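Local structure of BRIC1 (Synthetic construct, 6FF6) at residues F167-A172 against I179-T184. The protein is a computationally designed, all-helical repeat protein of novel corrugated architecture, with no natural biological function assigned and probably serving as a test of interface-driven design. Numbering follows the deposited sequence.
Sequences FIKGAA and ILQETT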
ATOM      1  N   PHE A 167      -0.930  -7.419 -17.596  1.00121.19           N
ATOM      2  CA  PHE A 167      -0.862  -7.406 -16.136  1.00121.06           C
ATOM      3  C   PHE A 167       0.368  -8.175 -15.635  1.00119.91           C
ATOM      4  O   PHE A 167       1.132  -7.645 -14.815  1.00119.66           O
ATOM      5  CB  PHE A 167      -2.138  -7.976 -15.496  1.00123.81           C
ATOM      6  CG  PHE A 167      -2.029  -8.175 -13.993  1.00126.25           C
ATOM      7  CD1 PHE A 167      -2.119  -7.090 -13.120  1.00131.26           C
ATOM      8  CD2 PHE A 167      -1.798  -9.438 -13.455  1.00126.51           C
ATOM      9  CE1 PHE A 167      -2.004  -7.273 -11.742  1.00132.33           C
ATOM     10  CE2 PHE A 167      -1.695  -9.619 -12.073  1.00129.37           C
ATOM     11  CZ  PHE A 167      -1.801  -8.536 -11.229  1.00129.68           C
ATOM     12  N   ILE A 168       0.545  -9.420 -16.128  1.00111.09           N
ATOM     13  CA  ILE A 168       1.645 -10.293 -15.740  1.00106.54           C
ATOM     14  C   ILE A 168       2.974  -9.628 -16.030  1.00109.26           C
ATOM     15  O   ILE A 168       3.843  -9.623 -15.167  1.00108.54           O
ATOM     16  CB  ILE A 168       1.526 -11.704 -16.335  1.00106.68           C
ATOM     17  CG1 ILE A 168       0.198 -12.393 -15.894  1.00106.68           C
ATOM     18  CG2 ILE A 168       2.726 -12.536 -15.893  1.00103.53           C
ATOM     19  CD1 ILE A 168      -0.254 -13.594 -16.770  1.00107.83           C
ATOM     20  N   LYS A 169       3.104  -8.997 -17.204  1.00105.87           N
ATOM     21  CA  LYS A 169       4.307  -8.263 -17.574  1.00105.27           C
ATOM     22  C   LYS A 169       4.569  -7.137 -16.595  1.00111.06           C
ATOM     23  O   LYS A 169       5.676  -7.053 -16.063  1.00113.01           O
ATOM     24  CB  LYS A 169       4.210  -7.720 -19.005  1.00108.16           C
ATOM     25  CG  LYS A 169       5.510  -7.075 -19.479  1.00119.33           C
ATOM     26  CD  LYS A 169       5.308  -6.160 -20.658  1.00125.33           C
ATOM     27  CE  LYS A 169       4.707  -4.810 -20.331  1.00133.13           C
ATOM     28  NZ  LYS A 169       4.492  -3.987 -21.552  1.00136.19           N
ATOM     29  N   GLY A 170       3.557  -6.297 -16.366  1.00109.07           N
ATOM     30  CA  GLY A 170       3.627  -5.161 -15.447  1.00110.92           C
ATOM     31  C   GLY A 170       4.057  -5.576 -14.059  1.00112.35           C
ATOM     32  O   GLY A 170       5.050  -5.061 -13.540  1.00113.28           O
ATOM     33  N   ALA A 171       3.349  -6.570 -13.498  1.00106.58           N
ATOM     34  CA  ALA A 171       3.613  -7.166 -12.191  1.00106.60           C
ATOM     35  C   ALA A 171       5.014  -7.822 -12.094  1.00112.69           C
ATOM     36  O   ALA A 171       5.713  -7.612 -11.096  1.00115.89           O
ATOM     37  CB  ALA A 171       2.528  -8.168 -11.864  1.00106.22           C
ATOM     38  N   ALA A 172       5.446  -8.557 -13.149  1.00105.99           N
ATOM     39  CA  ALA A 172       6.774  -9.167 -13.210  1.00104.25           C
ATOM     40  C   ALA A 172       7.832  -8.075 -13.193  1.00110.53           C
ATOM     41  O   ALA A 172       8.890  -8.258 -12.585  1.00111.31           O
ATOM     42  CB  ALA A 172       6.921 -10.009 -14.466  1.00102.82           C
ATOM     43  N   ILE A 179      13.135 -12.447 -16.605  1.00 88.49           N
ATOM     44  CA  ILE A 179      12.834 -13.568 -17.498  1.00 84.24           C
ATOM     45  C   ILE A 179      11.327 -13.669 -17.774  1.00 87.05           C
ATOM     46  O   ILE A 179      10.954 -13.767 -18.939  1.00 87.01           O
ATOM     47  CB  ILE A 179      13.470 -14.883 -16.995  1.00 85.23           C
ATOM     48  CG1 ILE A 179      14.955 -14.899 -17.345  1.00 86.93           C
ATOM     49  CG2 ILE A 179      12.792 -16.106 -17.566  1.00 82.59           C
ATOM     50  CD1 ILE A 179      15.792 -15.921 -16.605  1.00 94.28           C
ATOM     51  N   LEU A 180      10.475 -13.615 -16.727  1.00 84.67           N
ATOM     52  CA  LEU A 180       8.991 -13.690 -16.860  1.00 85.11           C
ATOM     53  C   LEU A 180       8.430 -12.508 -17.639  1.00 95.25           C
ATOM     54  O   LEU A 180       7.537 -12.687 -18.478  1.00 94.95           O
ATOM     55  CB  LEU A 180       8.272 -13.830 -15.490  1.00 84.12           C
ATOM     56  CG  LEU A 180       6.724 -13.849 -15.465  1.00 86.38           C
ATOM     57  CD1 LEU A 180       6.154 -15.059 -16.207  1.00 85.66           C
ATOM     58  CD2 LEU A 180       6.212 -13.779 -14.051  1.00 86.22           C
ATOM     59  N   GLN A 181       8.958 -11.306 -17.345  1.00 96.04           N
ATOM     60  CA  GLN A 181       8.537 -10.067 -17.971  1.00 98.54           C
ATOM     61  C   GLN A 181       8.794 -10.120 -19.442  1.00103.02           C
ATOM     62  O   GLN A 181       7.888  -9.832 -20.205  1.00105.09           O
ATOM     63  CB  GLN A 181       9.259  -8.878 -17.344  1.00102.09           C
ATOM     64  CG  GLN A 181       8.737  -7.535 -17.817  1.00123.35           C
ATOM     65  CD  GLN A 181       9.631  -6.400 -17.397  1.00141.16           C
ATOM     66  OE1 GLN A 181      10.866  -6.536 -17.322  1.00130.19           O
ATOM     67  NE2 GLN A 181       9.028  -5.239 -17.157  1.00135.18           N
ATOM     68  N   GLU A 182      10.006 -10.519 -19.843  1.00 98.57           N
ATOM     69  CA  GLU A 182      10.390 -10.609 -21.240  1.00 98.19           C
ATOM     70  C   GLU A 182       9.538 -11.577 -22.039  1.00101.35           C
ATOM     71  O   GLU A 182       9.095 -11.211 -23.126  1.00103.41           O
ATOM     72  CB  GLU A 182      11.876 -10.927 -21.371  1.00 99.63           C
ATOM     73  CG  GLU A 182      12.771  -9.757 -20.982  1.00115.36           C
ATOM     74  CD  GLU A 182      12.362  -8.425 -21.584  1.00144.04           C
ATOM     75  OE1 GLU A 182      11.685  -7.643 -20.877  1.00131.82           O
ATOM     76  OE2 GLU A 182      12.686  -8.180 -22.772  1.00141.69           O
ATOM     77  N   THR A 183       9.277 -12.792 -21.495  1.00 94.28           N
ATOM     78  CA  THR A 183       8.465 -13.821 -22.132  1.00 93.23           C
ATOM     79  C   THR A 183       7.078 -13.296 -22.407  1.00101.12           C
ATOM     80  O   THR A 183       6.596 -13.419 -23.530  1.00102.23           O
ATOM     81  CB  THR A 183       8.439 -15.108 -21.300  1.00 93.13           C
ATOM     82  OG1 THR A 183       9.773 -15.533 -21.078  1.00 93.89           O
ATOM     83  CG2 THR A 183       7.691 -16.232 -21.996  1.00 89.73           C
ATOM     84  N   THR A 184       6.435 -12.719 -21.377  1.00 99.92           N
ATOM     85  CA  THR A 184       5.104 -12.126 -21.461  1.00100.48           C
ATOM     86  C   THR A 184       5.082 -10.932 -22.409  1.00108.89           C
ATOM     87  O   THR A 184       4.129 -10.798 -23.161  1.00109.63           O
ATOM     88  CB  THR A 184       4.602 -11.735 -20.091  1.00104.27           C
ATOM     89  OG1 THR A 184       5.620 -11.028 -19.403  1.00108.43           O
ATOM     90  CG2 THR A 184       4.159 -12.902 -19.268  1.00 99.39           C
TER
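K169 and Q181 bring their CA atoms to within 4.6 Å of each other where 167-172 and 179-184 run roughly antiparallel, the local axes 8.2 Å apart and their directions 154° from each other. On the buried side, the methyl of A172 lies against helix 178-196: its CB lies 3.8 Å from Q181 N and also meets L180 CD2 and Q181 CB. L180 CD2 reaches on to the CG2 branch of I168 at 4.1 Å, the two side chains crossing at about a right angle. A second methyl comes to that same branch, T184 CG2, 3.7 Å from I168 CG2. Helices 155-174 and 178-196 are joined by a very short turn, so this is the closed end of a helical hairpin inside an Hpt-like bundle; L138 of helix 125-146 packs on I168, and M216 of helix 203-224 on T184. T184 has its OG1 between the backbone N and the carbonyl carbon (chi1 47°), which folds the hydroxyl back onto its own helix, 2.7 Å from both L180 O and Q181 O, while OG1 also packs 3.6 Å from both K169 CA and K169 CB. An alanine here removes both branches, which would probably leave I168 CG2 with L180 CD2 alone of its two methyl partners and open a gap beside K169 CB. On the more open side, the chains of K169 and Q181 meet obliquely, CG of K169 to CG of Q181 at 3.7 Å, and Q181 CG also touches K169 O. Beyond this aliphatic contact the lysine bends at chi3 (77°), carrying NZ away from the glutamine to a salt bridge with E188, one turn further along the partner helix from T184.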